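DNA ligase (Archaeoglobus fulgidus, PDB 3GDE) probably seals nicks in double-stranded DNA during replication, recombination and repair, using ATP and probably an adenylated lysine intermediate. Local coordinates at residues Val260-Ile269 and Leu281-Lys289; Glu478-Leu486 and Glu496-Glu504. All coordinates share one frame; numbering follows the deposited sequence.

The two contacts lie in different catalytic-core domains. Contact 1 is complete well before the chain reaches contact 2. Contact 1 joins strands 256-262 and 268-271 of the adenylation domain to helix 282-291. Contact 2 joins helix 473-483 and the 3-10 turn 484-486 that follows to strands 494-497 and 502-506 of the OB-fold domain. Their centres are 35 Å apart and their nearest atoms about 17 Å apart, so they do not touch and share no helix or strand. Each packs a helix against strands within its own domain. Both are therefore internal to their domains, in a ligase captured here in its closed conformation.

Contact 1 (Val260-Ile269 and Leu281-Lys289); sequences VHWDGSRVTI and LPDIVEEIK
The W262 side chain leaves its strand with CG anti to the backbone N (chi1 155°), and this lays one face of the indole against I288 and K289. K289 runs extended beyond CG and crosses the indole at about a right angle. The two strands form a beta hairpin of the adenylation domain, and helix 282-291 packs on one side of it. V260, W262, V267 and I269 all direct their side chains to the helix.

The indole makes two CH-pi contacts on the same face. I288 CG2 lies 4.3 Å from the centroid of the five-membered ring of W262. K289 CG lies 4.1 Å from the centroid of its six-membered ring. W262 NE1 is hydrogen-bonded to V292 O, outside the two segments.

Toward the start of the strand, V260 and I288 meet tip to tip, with V260 CG1 3.6 Å from I288 CD1. I269 CD1 fits among branches of L281, I284 and V285; its closest partner there is V285 CG2 at 3.6 Å. V267 CG2 touches both I288 CG2 and K289 CE. The side chain of I269 is about 9 Å from that of R257, and the side chain of V260 about 10 Å from that of E301; both R257 and E301 are predicted to bind ATP.

No direct hydrogen bond joins the segments. Instead one water accepts from V267 N at 3.2 Å and from K289 NZ at 3.1 Å.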
ATOM      1  N   VAL A 260      -7.993  13.914   6.443  1.00 28.48           N
ATOM      2  CA  VAL A 260      -8.861  14.031   7.615  1.00 29.21           C
ATOM      3  C   VAL A 260     -10.318  14.172   7.183  1.00 29.87           C
ATOM      4  O   VAL A 260     -10.652  15.043   6.373  1.00 29.83           O
ATOM      5  CB  VAL A 260      -8.420  15.226   8.508  1.00 29.25           C
ATOM      6  CG1 VAL A 260      -9.472  15.547   9.575  1.00 29.92           C
ATOM      7  CG2 VAL A 260      -7.064  14.930   9.149  1.00 29.04           C
ATOM      8  N   HIS A 261     -11.166  13.295   7.723  1.00 30.64           N
ATOM      9  CA  HIS A 261     -12.588  13.253   7.391  1.00 31.87           C
ATOM     10  C   HIS A 261     -13.445  13.594   8.621  1.00 33.20           C
ATOM     11  O   HIS A 261     -13.280  12.986   9.683  1.00 33.10           O
ATOM     12  CB  HIS A 261     -12.968  11.858   6.889  1.00 31.53           C
ATOM     13  CG  HIS A 261     -12.293  11.457   5.617  1.00 29.96           C
ATOM     14  ND1 HIS A 261     -12.975  11.320   4.428  1.00 29.17           N
ATOM     15  CD2 HIS A 261     -11.004  11.142   5.351  1.00 28.16           C
ATOM     16  CE1 HIS A 261     -12.135  10.945   3.480  1.00 28.57           C
ATOM     17  NE2 HIS A 261     -10.932  10.830   4.015  1.00 28.61           N
ATOM     18  N   TRP A 262     -14.371  14.538   8.460  1.00 35.04           N
ATOM     19  CA  TRP A 262     -15.154  15.081   9.587  1.00 36.97           C
ATOM     20  C   TRP A 262     -16.165  16.147   9.130  1.00 38.28           C
ATOM     21  O   TRP A 262     -15.775  17.055   8.403  1.00 39.26           O
ATOM     22  CB  TRP A 262     -14.155  15.718  10.577  1.00 36.43           C
ATOM     23  CG  TRP A 262     -14.694  16.814  11.473  1.00 35.90           C
ATOM     24  CD1 TRP A 262     -14.661  18.160  11.239  1.00 35.98           C
ATOM     25  CD2 TRP A 262     -15.318  16.645  12.750  1.00 34.83           C
ATOM     26  NE1 TRP A 262     -15.228  18.843  12.292  1.00 35.78           N
ATOM     27  CE2 TRP A 262     -15.643  17.938  13.232  1.00 35.39           C
ATOM     28  CE3 TRP A 262     -15.634  15.532  13.536  1.00 34.52           C
ATOM     29  CZ2 TRP A 262     -16.275  18.142  14.467  1.00 35.72           C
ATOM     30  CZ3 TRP A 262     -16.257  15.739  14.767  1.00 35.97           C
ATOM     31  CH2 TRP A 262     -16.571  17.033  15.217  1.00 35.06           C
ATOM     32  N   ASP A 263     -17.449  16.114   9.480  1.00 40.37           N
ATOM     33  CA  ASP A 263     -18.346  14.996   9.784  1.00 41.53           C
ATOM     34  C   ASP A 263     -19.748  15.531  10.145  1.00 42.19           C
ATOM     35  O   ASP A 263     -20.609  15.525   9.267  1.00 43.60           O
ATOM     36  CB  ASP A 263     -17.848  14.005  10.817  1.00 42.07           C
ATOM     37  CG  ASP A 263     -18.849  12.891  11.047  1.00 42.00           C
ATOM     38  OD1 ASP A 263     -19.652  12.600  10.133  1.00 41.50           O
ATOM     39  OD2 ASP A 263     -18.841  12.316  12.140  1.00 43.09           O
ATOM     40  N   GLY A 264     -20.018  16.026  11.363  1.00 41.88           N
ATOM     41  CA  GLY A 264     -19.068  16.225  12.461  1.00 41.79           C
ATOM     42  C   GLY A 264     -19.514  15.565  13.762  1.00 41.96           C
ATOM     43  O   GLY A 264     -19.860  16.237  14.734  1.00 41.66           O
ATOM     44  N   SER A 265     -19.493  14.235  13.768  1.00 41.82           N
ATOM     45  CA  SER A 265     -19.825  13.429  14.930  1.00 41.94           C
ATOM     46  C   SER A 265     -18.627  12.532  15.251  1.00 41.72           C
ATOM     47  O   SER A 265     -18.428  12.123  16.395  1.00 41.95           O
ATOM     48  CB  SER A 265     -21.055  12.566  14.632  1.00 42.38           C
ATOM     49  OG  SER A 265     -21.947  13.222  13.735  1.00 43.35           O
ATOM     50  N   ARG A 266     -17.840  12.223  14.220  1.00 40.99           N
ATOM     51  CA  ARG A 266     -16.604  11.459  14.362  1.00 40.09           C
ATOM     52  C   ARG A 266     -15.540  11.872  13.334  1.00 38.75           C
ATOM     53  O   ARG A 266     -15.853  12.427  12.279  1.00 38.68           O
ATOM     54  CB  ARG A 266     -16.875   9.951  14.276  1.00 40.61           C
ATOM     55  CG  ARG A 266     -17.279   9.459  12.902  1.00 42.18           C
ATOM     56  CD  ARG A 266     -16.978   7.984  12.740  1.00 44.91           C
ATOM     57  NE  ARG A 266     -17.652   7.442  11.565  1.00 47.46           N
ATOM     58  CZ  ARG A 266     -17.154   6.493  10.773  1.00 48.12           C
ATOM     59  NH1 ARG A 266     -15.955   5.971  11.012  1.00 47.45           N
ATOM     60  NH2 ARG A 266     -17.856   6.076   9.727  1.00 48.88           N
ATOM     61  N   VAL A 267     -14.286  11.588  13.669  1.00 37.17           N
ATOM     62  CA  VAL A 267     -13.140  11.876  12.824  1.00 35.62           C
ATOM     63  C   VAL A 267     -12.529  10.546  12.392  1.00 34.85           C
ATOM     64  O   VAL A 267     -12.426   9.620  13.200  1.00 34.65           O
ATOM     65  CB  VAL A 267     -12.065  12.693  13.605  1.00 35.72           C
ATOM     66  CG1 VAL A 267     -10.788  12.895  12.781  1.00 34.71           C
ATOM     67  CG2 VAL A 267     -12.622  14.041  14.060  1.00 35.59           C
ATOM     68  N   THR A 268     -12.173  10.442  11.114  1.00 33.77           N
ATOM     69  CA  THR A 268     -11.213   9.432  10.659  1.00 32.92           C
ATOM     70  C   THR A 268     -10.002  10.109  10.026  1.00 31.87           C
ATOM     71  O   THR A 268     -10.130  11.128   9.331  1.00 31.58           O
ATOM     72  CB  THR A 268     -11.800   8.419   9.647  1.00 33.11           C
ATOM     73  OG1 THR A 268     -12.512   9.118   8.627  1.00 33.64           O
ATOM     74  CG2 THR A 268     -12.719   7.401  10.334  1.00 33.89           C
ATOM     75  N   ILE A 269      -8.831   9.536  10.280  1.00 30.89           N
ATOM     76  CA  ILE A 269      -7.577  10.022   9.705  1.00 30.05           C
ATOM     77  C   ILE A 269      -6.902   8.878   8.957  1.00 29.72           C
ATOM     78  O   ILE A 269      -6.692   7.793   9.509  1.00 29.70           O
ATOM     79  CB  ILE A 269      -6.620  10.597  10.792  1.00 30.17           C
ATOM     80  CG1 ILE A 269      -7.323  11.677  11.629  1.00 29.54           C
ATOM     81  CG2 ILE A 269      -5.319  11.145  10.158  1.00 29.84           C
ATOM     82  CD1 ILE A 269      -6.524  12.148  12.833  1.00 29.76           C
ATOM     83  N   LEU A 281      -3.992   8.808  16.908  1.00 38.01           N
ATOM     84  CA  LEU A 281      -3.899  10.267  16.999  1.00 37.98           C
ATOM     85  C   LEU A 281      -5.033  10.948  17.783  1.00 38.17           C
ATOM     86  O   LEU A 281      -5.674  11.873  17.263  1.00 38.39           O
ATOM     87  CB  LEU A 281      -3.778  10.890  15.593  1.00 38.19           C
ATOM     88  CG  LEU A 281      -2.764  10.328  14.577  1.00 37.74           C
ATOM     89  CD1 LEU A 281      -2.827  11.115  13.278  1.00 36.44           C
ATOM     90  CD2 LEU A 281      -1.331  10.290  15.127  1.00 35.03           C
ATOM     91  N   PRO A 282      -5.270  10.530  19.047  1.00 38.33           N
ATOM     92  CA  PRO A 282      -6.310  11.213  19.829  1.00 38.40           C
ATOM     93  C   PRO A 282      -6.065  12.716  19.970  1.00 38.64           C
ATOM     94  O   PRO A 282      -7.024  13.504  19.934  1.00 38.77           O
ATOM     95  CB  PRO A 282      -6.246  10.518  21.197  1.00 38.53           C
ATOM     96  CG  PRO A 282      -4.921   9.840  21.237  1.00 38.55           C
ATOM     97  CD  PRO A 282      -4.643   9.443  19.824  1.00 38.04           C
ATOM     98  N   ASP A 283      -4.796  13.110  20.097  1.00 38.32           N
ATOM     99  CA  ASP A 283      -4.431  14.521  20.213  1.00 38.08           C
ATOM    100  C   ASP A 283      -4.852  15.356  19.004  1.00 37.84           C
ATOM    101  O   ASP A 283      -5.450  16.426  19.155  1.00 37.67           O
ATOM    102  CB  ASP A 283      -2.936  14.690  20.516  1.00 38.48           C
ATOM    103  CG  ASP A 283      -2.025  13.939  19.538  1.00 39.17           C
ATOM    104  OD1 ASP A 283      -0.857  14.357  19.392  1.00 40.44           O
ATOM    105  OD2 ASP A 283      -2.452  12.935  18.932  1.00 39.38           O
ATOM    106  N   ILE A 284      -4.537  14.864  17.804  1.00 37.41           N
ATOM    107  CA  ILE A 284      -4.910  15.551  16.568  1.00 36.57           C
ATOM    108  C   ILE A 284      -6.426  15.475  16.341  1.00 36.48           C
ATOM    109  O   ILE A 284      -7.045  16.465  15.965  1.00 36.08           O
ATOM    110  CB  ILE A 284      -4.092  15.022  15.342  1.00 36.39           C
ATOM    111  CG1 ILE A 284      -2.593  15.340  15.501  1.00 35.96           C
ATOM    112  CG2 ILE A 284      -4.631  15.571  14.021  1.00 35.14           C
ATOM    113  CD1 ILE A 284      -2.243  16.837  15.728  1.00 34.14           C
ATOM    114  N   VAL A 285      -7.010  14.305  16.590  1.00 36.77           N
ATOM    115  CA  VAL A 285      -8.469  14.120  16.513  1.00 37.51           C
ATOM    116  C   VAL A 285      -9.236  15.193  17.315  1.00 37.74           C
ATOM    117  O   VAL A 285     -10.123  15.864  16.770  1.00 37.46           O
ATOM    118  CB  VAL A 285      -8.884  12.664  16.914  1.00 37.42           C
ATOM    119  CG1 VAL A 285     -10.382  12.541  17.167  1.00 37.77           C
ATOM    120  CG2 VAL A 285      -8.465  11.690  15.828  1.00 37.44           C
ATOM    121  N   GLU A 286      -8.873  15.370  18.588  1.00 38.34           N
ATOM    122  CA  GLU A 286      -9.520  16.372  19.447  1.00 39.05           C
ATOM    123  C   GLU A 286      -9.363  17.792  18.913  1.00 39.40           C
ATOM    124  O   GLU A 286     -10.328  18.563  18.927  1.00 39.62           O
ATOM    125  CB  GLU A 286      -9.029  16.292  20.897  1.00 39.09           C
ATOM    126  CG  GLU A 286      -9.611  15.136  21.701  1.00 40.13           C
ATOM    127  CD  GLU A 286     -11.140  15.166  21.833  1.00 42.23           C
ATOM    128  OE1 GLU A 286     -11.726  14.082  22.058  1.00 43.40           O
ATOM    129  OE2 GLU A 286     -11.761  16.248  21.727  1.00 41.90           O
ATOM    130  N   GLU A 287      -8.164  18.124  18.424  1.00 39.63           N
ATOM    131  CA  GLU A 287      -7.881  19.459  17.875  1.00 40.00           C
ATOM    132  C   GLU A 287      -8.690  19.749  16.622  1.00 39.79           C
ATOM    133  O   GLU A 287      -9.058  20.893  16.369  1.00 40.11           O
ATOM    134  CB  GLU A 287      -6.392  19.628  17.566  1.00 40.19           C
ATOM    135  CG  GLU A 287      -5.487  19.482  18.764  1.00 42.50           C
ATOM    136  CD  GLU A 287      -5.506  20.689  19.691  1.00 45.10           C
ATOM    137  OE1 GLU A 287      -5.828  21.811  19.225  1.00 46.43           O
ATOM    138  OE2 GLU A 287      -5.181  20.505  20.885  1.00 46.33           O
ATOM    139  N   ILE A 288      -8.941  18.711  15.831  1.00 39.52           N
ATOM    140  CA  ILE A 288      -9.805  18.811  14.654  1.00 39.29           C
ATOM    141  C   ILE A 288     -11.263  19.123  15.048  1.00 39.40           C
ATOM    142  O   ILE A 288     -11.919  19.974  14.435  1.00 39.15           O
ATOM    143  CB  ILE A 288      -9.677  17.527  13.791  1.00 39.02           C
ATOM    144  CG1 ILE A 288      -8.440  17.633  12.894  1.00 38.91           C
ATOM    145  CG2 ILE A 288     -10.933  17.273  12.956  1.00 38.99           C
ATOM    146  CD1 ILE A 288      -7.749  16.322  12.633  1.00 38.45           C
ATOM    147  N   LYS A 289     -11.741  18.451  16.091  1.00 39.77           N
ATOM    148  CA  LYS A 289     -13.101  18.651  16.608  1.00 40.24           C
ATOM    149  C   LYS A 289     -13.345  20.063  17.130  1.00 40.54           C
ATOM    150  O   LYS A 289     -14.450  20.588  16.998  1.00 40.85           O
ATOM    151  CB  LYS A 289     -13.440  17.611  17.675  1.00 39.95           C
ATOM    152  CG  LYS A 289     -13.448  16.195  17.130  1.00 39.89           C
ATOM    153  CD  LYS A 289     -13.923  15.179  18.139  1.00 39.51           C
ATOM    154  CE  LYS A 289     -14.165  13.854  17.452  1.00 39.30           C
ATOM    155  NZ  LYS A 289     -14.407  12.737  18.413  1.00 39.86           N
TER
HETATM  156  O   HOH W   1     -16.932  13.876  18.830  1.00 39.78           O
HETATM  157  O   HOH W   2     -14.041  10.310  16.538  1.00 25.08           O

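Contact 2 (Glu478-Leu486 and Glu496-Glu504); sequences ELTEMFRPL and EFIPKYVFE
F483 and F497 make a face-to-face stack in the OB-fold domain, with centroids 4.2 Å apart and planes at 13°. F483 belongs to helix 473-483, which follows the third strand of the barrel and packs on its strands, as the helix of an OB fold does. Y501 adds an offset edge-to-face contact. Its edge turns toward the face of F483, and the planes stand at 75°. The three rings form an aromatic cluster. F503 CZ meets the edge of F483 near its plane, and F503 itself packs edge-to-face with F449 and F527 of the barrel.

A Met-aromatic contact covers Y501. CG of M482 sits between the backbone N and the carbonyl carbon (chi1 77°), and the chain runs straight at chi2 and bends at chi3. This sets M482 SD over the centre of the Y501 ring, 4.1 Å from its centroid. K500 CD lies against the opposite face, toward the rim.

Apolar contacts add to the rings. L479 CD2 touches F503 CE1 at 3.8 Å. L486 CD1 reaches K500 CB and also Y501 CE1, each at 3.6 Å.

The polar contacts are few. I498 N donates to L486 O at 3.1 Å in a bond close to straight, and F497 CA makes a CA-H...O contact with L486 O at 3.3 Å. A water in the plane of the Y501 ring donates to M482 O at 2.6 Å and pairs with Y501 OH.

The contact is thus mainly aromatic and apolar. The single direct hydrogen bond ties the 3-10 turn 484-486 to the second segment, while the stacked rings and the sulfur probably help set how the helix sits on the barrel.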
ATOM      1  N   GLU A 478      17.442  -8.046  14.333  1.00 39.93           N
ATOM      2  CA  GLU A 478      15.993  -7.887  14.222  1.00 40.22           C
ATOM      3  C   GLU A 478      15.453  -8.311  12.854  1.00 39.07           C
ATOM      4  O   GLU A 478      14.409  -8.952  12.772  1.00 39.04           O
ATOM      5  CB  GLU A 478      15.591  -6.446  14.546  1.00 39.87           C
ATOM      6  CG  GLU A 478      15.843  -6.048  16.003  1.00 41.78           C
ATOM      7  CD  GLU A 478      15.793  -4.534  16.242  1.00 42.94           C
ATOM      8  OE1 GLU A 478      16.553  -3.775  15.581  1.00 47.11           O
ATOM      9  OE2 GLU A 478      14.996  -4.100  17.110  1.00 46.17           O
ATOM     10  N   LEU A 479      16.177  -7.963  11.794  1.00 38.25           N
ATOM     11  CA  LEU A 479      15.752  -8.240  10.426  1.00 37.42           C
ATOM     12  C   LEU A 479      15.893  -9.712  10.067  1.00 37.37           C
ATOM     13  O   LEU A 479      15.089 -10.243   9.291  1.00 36.60           O
ATOM     14  CB  LEU A 479      16.534  -7.382   9.431  1.00 36.91           C
ATOM     15  CG  LEU A 479      16.282  -5.874   9.469  1.00 35.94           C
ATOM     16  CD1 LEU A 479      17.302  -5.171   8.595  1.00 33.59           C
ATOM     17  CD2 LEU A 479      14.839  -5.505   9.074  1.00 33.30           C
ATOM     18  N   THR A 480      16.927 -10.349  10.623  1.00 37.41           N
ATOM     19  CA  THR A 480      17.145 -11.791  10.490  1.00 37.46           C
ATOM     20  C   THR A 480      15.983 -12.569  11.123  1.00 37.80           C
ATOM     21  O   THR A 480      15.483 -13.532  10.535  1.00 37.36           O
ATOM     22  CB  THR A 480      18.503 -12.232  11.124  1.00 37.62           C
ATOM     23  OG1 THR A 480      19.592 -11.598  10.435  1.00 35.94           O
ATOM     24  CG2 THR A 480      18.680 -13.762  11.066  1.00 37.05           C
ATOM     25  N   GLU A 481      15.541 -12.132  12.300  1.00 38.13           N
ATOM     26  CA  GLU A 481      14.458 -12.819  12.994  1.00 39.09           C
ATOM     27  C   GLU A 481      13.125 -12.687  12.262  1.00 38.74           C
ATOM     28  O   GLU A 481      12.343 -13.634  12.229  1.00 38.66           O
ATOM     29  CB  GLU A 481      14.328 -12.360  14.448  1.00 39.74           C
ATOM     30  CG  GLU A 481      15.546 -12.690  15.325  1.00 42.66           C
ATOM     31  CD  GLU A 481      15.798 -14.186  15.463  1.00 46.98           C
ATOM     32  OE1 GLU A 481      16.816 -14.688  14.909  1.00 46.42           O
ATOM     33  OE2 GLU A 481      14.959 -14.862  16.113  1.00 48.88           O
ATOM     34  N   MET A 482      12.875 -11.528  11.659  1.00 38.45           N
ATOM     35  CA  MET A 482      11.628 -11.338  10.924  1.00 38.43           C
ATOM     36  C   MET A 482      11.624 -11.921   9.507  1.00 37.46           C
ATOM     37  O   MET A 482      10.558 -12.154   8.947  1.00 37.56           O
ATOM     38  CB  MET A 482      11.162  -9.875  10.951  1.00 38.39           C
ATOM     39  CG  MET A 482      11.886  -8.916  10.022  1.00 39.24           C
ATOM     40  SD  MET A 482      11.219  -7.256  10.277  1.00 40.40           S
ATOM     41  CE  MET A 482      11.983  -6.825  11.839  1.00 39.14           C
ATOM     42  N   PHE A 483      12.808 -12.193   8.960  1.00 36.76           N
ATOM     43  CA  PHE A 483      12.949 -12.734   7.601  1.00 36.24           C
ATOM     44  C   PHE A 483      13.068 -14.237   7.528  1.00 35.69           C
ATOM     45  O   PHE A 483      12.672 -14.846   6.531  1.00 35.24           O
ATOM     46  CB  PHE A 483      14.198 -12.190   6.941  1.00 36.61           C
ATOM     47  CG  PHE A 483      13.974 -10.953   6.176  1.00 37.80           C
ATOM     48  CD1 PHE A 483      12.831 -10.804   5.399  1.00 37.51           C
ATOM     49  CD2 PHE A 483      14.931  -9.943   6.194  1.00 38.97           C
ATOM     50  CE1 PHE A 483      12.629  -9.666   4.676  1.00 39.71           C
ATOM     51  CE2 PHE A 483      14.751  -8.797   5.473  1.00 39.70           C
ATOM     52  CZ  PHE A 483      13.589  -8.646   4.714  1.00 40.76           C
ATOM     53  N   ARG A 484      13.674 -14.813   8.562  1.00 34.91           N
ATOM     54  CA  ARG A 484      13.893 -16.253   8.655  1.00 34.66           C
ATOM     55  C   ARG A 484      12.666 -17.097   8.241  1.00 33.30           C
ATOM     56  O   ARG A 484      12.803 -17.962   7.380  1.00 33.13           O
ATOM     57  CB  ARG A 484      14.415 -16.636  10.052  1.00 34.13           C
ATOM     58  CG  ARG A 484      14.867 -18.083  10.162  1.00 36.00           C
ATOM     59  CD  ARG A 484      15.493 -18.393  11.526  1.00 36.55           C
ATOM     60  NE  ARG A 484      16.957 -18.372  11.462  1.00 40.77           N
ATOM     61  CZ  ARG A 484      17.743 -17.563  12.168  1.00 42.03           C
ATOM     62  NH1 ARG A 484      17.224 -16.682  13.025  1.00 42.88           N
ATOM     63  NH2 ARG A 484      19.060 -17.646  12.020  1.00 42.62           N
ATOM     64  N   PRO A 485      11.468 -16.832   8.829  1.00 32.52           N
ATOM     65  CA  PRO A 485      10.272 -17.633   8.477  1.00 31.91           C
ATOM     66  C   PRO A 485       9.873 -17.542   7.004  1.00 31.09           C
ATOM     67  O   PRO A 485       9.199 -18.433   6.487  1.00 30.82           O
ATOM     68  CB  PRO A 485       9.166 -17.014   9.332  1.00 31.74           C
ATOM     69  CG  PRO A 485       9.865 -16.278  10.415  1.00 32.46           C
ATOM     70  CD  PRO A 485      11.148 -15.800   9.837  1.00 32.08           C
ATOM     71  N   LEU A 486      10.303 -16.470   6.345  1.00 30.28           N
ATOM     72  CA  LEU A 486       9.906 -16.178   4.976  1.00 29.59           C
ATOM     73  C   LEU A 486      10.862 -16.759   3.941  1.00 29.35           C
ATOM     74  O   LEU A 486      10.668 -16.538   2.746  1.00 28.57           O
ATOM     75  CB  LEU A 486       9.770 -14.660   4.771  1.00 29.16           C
ATOM     76  CG  LEU A 486       8.889 -13.839   5.725  1.00 29.62           C
ATOM     77  CD1 LEU A 486       8.789 -12.414   5.203  1.00 29.85           C
ATOM     78  CD2 LEU A 486       7.482 -14.435   5.911  1.00 28.93           C
ATOM     79  N   GLU A 496      15.992 -16.431  -0.878  1.00 34.57           N
ATOM     80  CA  GLU A 496      14.887 -15.657  -1.418  1.00 33.96           C
ATOM     81  C   GLU A 496      13.767 -15.623  -0.386  1.00 32.38           C
ATOM     82  O   GLU A 496      13.587 -16.580   0.372  1.00 32.29           O
ATOM     83  CB  GLU A 496      14.416 -16.225  -2.765  1.00 33.61           C
ATOM     84  CG  GLU A 496      15.492 -16.154  -3.870  1.00 35.11           C
ATOM     85  CD  GLU A 496      15.102 -16.858  -5.177  1.00 36.10           C
ATOM     86  OE1 GLU A 496      15.951 -16.898  -6.107  1.00 37.93           O
ATOM     87  OE2 GLU A 496      13.957 -17.370  -5.286  1.00 39.44           O
ATOM     88  N   PHE A 497      13.045 -14.508  -0.340  1.00 30.99           N
ATOM     89  CA  PHE A 497      11.933 -14.329   0.592  1.00 29.99           C
ATOM     90  C   PHE A 497      10.590 -14.214  -0.106  1.00 29.58           C
ATOM     91  O   PHE A 497      10.508 -13.767  -1.251  1.00 29.11           O
ATOM     92  CB  PHE A 497      12.121 -13.060   1.437  1.00 30.09           C
ATOM     93  CG  PHE A 497      13.435 -12.985   2.130  1.00 29.25           C
ATOM     94  CD1 PHE A 497      14.351 -12.007   1.783  1.00 29.11           C
ATOM     95  CD2 PHE A 497      13.768 -13.900   3.121  1.00 28.88           C
ATOM     96  CE1 PHE A 497      15.579 -11.938   2.416  1.00 29.27           C
ATOM     97  CE2 PHE A 497      14.998 -13.839   3.754  1.00 29.37           C
ATOM     98  CZ  PHE A 497      15.904 -12.860   3.403  1.00 29.94           C
ATOM     99  N   ILE A 498       9.547 -14.631   0.612  1.00 29.15           N
ATOM    100  CA  ILE A 498       8.172 -14.200   0.357  1.00 28.68           C
ATOM    101  C   ILE A 498       8.152 -12.672   0.474  1.00 28.45           C
ATOM    102  O   ILE A 498       8.497 -12.137   1.521  1.00 28.28           O
ATOM    103  CB  ILE A 498       7.191 -14.789   1.409  1.00 28.33           C
ATOM    104  CG1 ILE A 498       7.092 -16.307   1.282  1.00 28.04           C
ATOM    105  CG2 ILE A 498       5.800 -14.132   1.313  1.00 27.83           C
ATOM    106  CD1 ILE A 498       6.725 -16.989   2.579  1.00 27.24           C
ATOM    107  N   PRO A 499       7.787 -11.970  -0.611  1.00 28.62           N
ATOM    108  CA  PRO A 499       7.721 -10.503  -0.566  1.00 29.12           C
ATOM    109  C   PRO A 499       6.757 -10.014   0.523  1.00 29.36           C
ATOM    110  O   PRO A 499       5.606 -10.442   0.569  1.00 29.80           O
ATOM    111  CB  PRO A 499       7.230 -10.117  -1.966  1.00 29.13           C
ATOM    112  CG  PRO A 499       6.746 -11.391  -2.600  1.00 29.17           C
ATOM    113  CD  PRO A 499       7.470 -12.511  -1.943  1.00 28.52           C
ATOM    114  N   LYS A 500       7.242  -9.143   1.401  1.00 29.06           N
ATOM    115  CA  LYS A 500       6.521  -8.793   2.620  1.00 29.23           C
ATOM    116  C   LYS A 500       6.996  -7.438   3.164  1.00 28.53           C
ATOM    117  O   LYS A 500       6.214  -6.507   3.345  1.00 28.39           O
ATOM    118  CB  LYS A 500       6.753  -9.891   3.666  1.00 29.23           C
ATOM    119  CG  LYS A 500       5.555 -10.278   4.500  1.00 30.12           C
ATOM    120  CD  LYS A 500       5.527  -9.577   5.821  1.00 31.35           C
ATOM    121  CE  LYS A 500       4.987 -10.501   6.898  1.00 33.34           C
ATOM    122  NZ  LYS A 500       4.187  -9.749   7.905  1.00 35.94           N
ATOM    123  N   TYR A 501       8.295  -7.332   3.394  1.00 28.05           N
ATOM    124  CA  TYR A 501       8.843  -6.163   4.071  1.00 27.28           C
ATOM    125  C   TYR A 501       9.397  -5.142   3.092  1.00 26.30           C
ATOM    126  O   TYR A 501       9.912  -5.492   2.029  1.00 26.00           O
ATOM    127  CB  TYR A 501       9.874  -6.591   5.120  1.00 27.64           C
ATOM    128  CG  TYR A 501       9.258  -7.419   6.234  1.00 28.15           C
ATOM    129  CD1 TYR A 501       9.588  -8.769   6.393  1.00 27.97           C
ATOM    130  CD2 TYR A 501       8.315  -6.860   7.103  1.00 28.14           C
ATOM    131  CE1 TYR A 501       9.015  -9.538   7.397  1.00 27.68           C
ATOM    132  CE2 TYR A 501       7.727  -7.616   8.120  1.00 28.22           C
ATOM    133  CZ  TYR A 501       8.083  -8.958   8.262  1.00 30.06           C
ATOM    134  OH  TYR A 501       7.513  -9.721   9.279  1.00 29.83           O
ATOM    135  N   VAL A 502       9.254  -3.874   3.452  1.00 25.38           N
ATOM    136  CA  VAL A 502       9.704  -2.773   2.613  1.00 25.00           C
ATOM    137  C   VAL A 502      10.771  -1.965   3.372  1.00 24.41           C
ATOM    138  O   VAL A 502      10.567  -1.598   4.531  1.00 24.45           O
ATOM    139  CB  VAL A 502       8.489  -1.868   2.198  1.00 25.01           C
ATOM    140  CG1 VAL A 502       8.949  -0.559   1.565  1.00 24.51           C
ATOM    141  CG2 VAL A 502       7.542  -2.639   1.260  1.00 24.83           C
ATOM    142  N   PHE A 503      11.907  -1.713   2.722  1.00 23.84           N
ATOM    143  CA  PHE A 503      12.959  -0.862   3.302  1.00 23.54           C
ATOM    144  C   PHE A 503      12.897   0.526   2.685  1.00 23.18           C
ATOM    145  O   PHE A 503      12.654   0.653   1.488  1.00 23.38           O
ATOM    146  CB  PHE A 503      14.363  -1.408   2.997  1.00 22.78           C
ATOM    147  CG  PHE A 503      14.752  -2.634   3.773  1.00 23.08           C
ATOM    148  CD1 PHE A 503      13.960  -3.131   4.803  1.00 21.92           C
ATOM    149  CD2 PHE A 503      15.954  -3.287   3.475  1.00 22.59           C
ATOM    150  CE1 PHE A 503      14.336  -4.259   5.511  1.00 21.86           C
ATOM    151  CE2 PHE A 503      16.349  -4.416   4.185  1.00 22.52           C
ATOM    152  CZ  PHE A 503      15.538  -4.909   5.203  1.00 23.07           C
ATOM    153  N   GLU A 504      13.122   1.563   3.488  1.00 22.91           N
ATOM    154  CA  GLU A 504      13.480   2.874   2.938  1.00 22.87           C
ATOM    155  C   GLU A 504      14.979   2.883   2.601  1.00 23.21           C
ATOM    156  O   GLU A 504      15.825   2.609   3.462  1.00 22.84           O
ATOM    157  CB  GLU A 504      13.134   4.016   3.893  1.00 22.37           C
ATOM    158  CG  GLU A 504      13.400   5.407   3.275  1.00 22.81           C
ATOM    159  CD  GLU A 504      13.031   6.566   4.174  1.00 24.03           C
ATOM    160  OE1 GLU A 504      12.336   6.353   5.199  1.00 25.58           O
ATOM    161  OE2 GLU A 504      13.425   7.715   3.838  1.00 27.17           O
TER
HETATM  162  O   HOH W   3       8.097 -12.320   9.884  1.00 31.63           O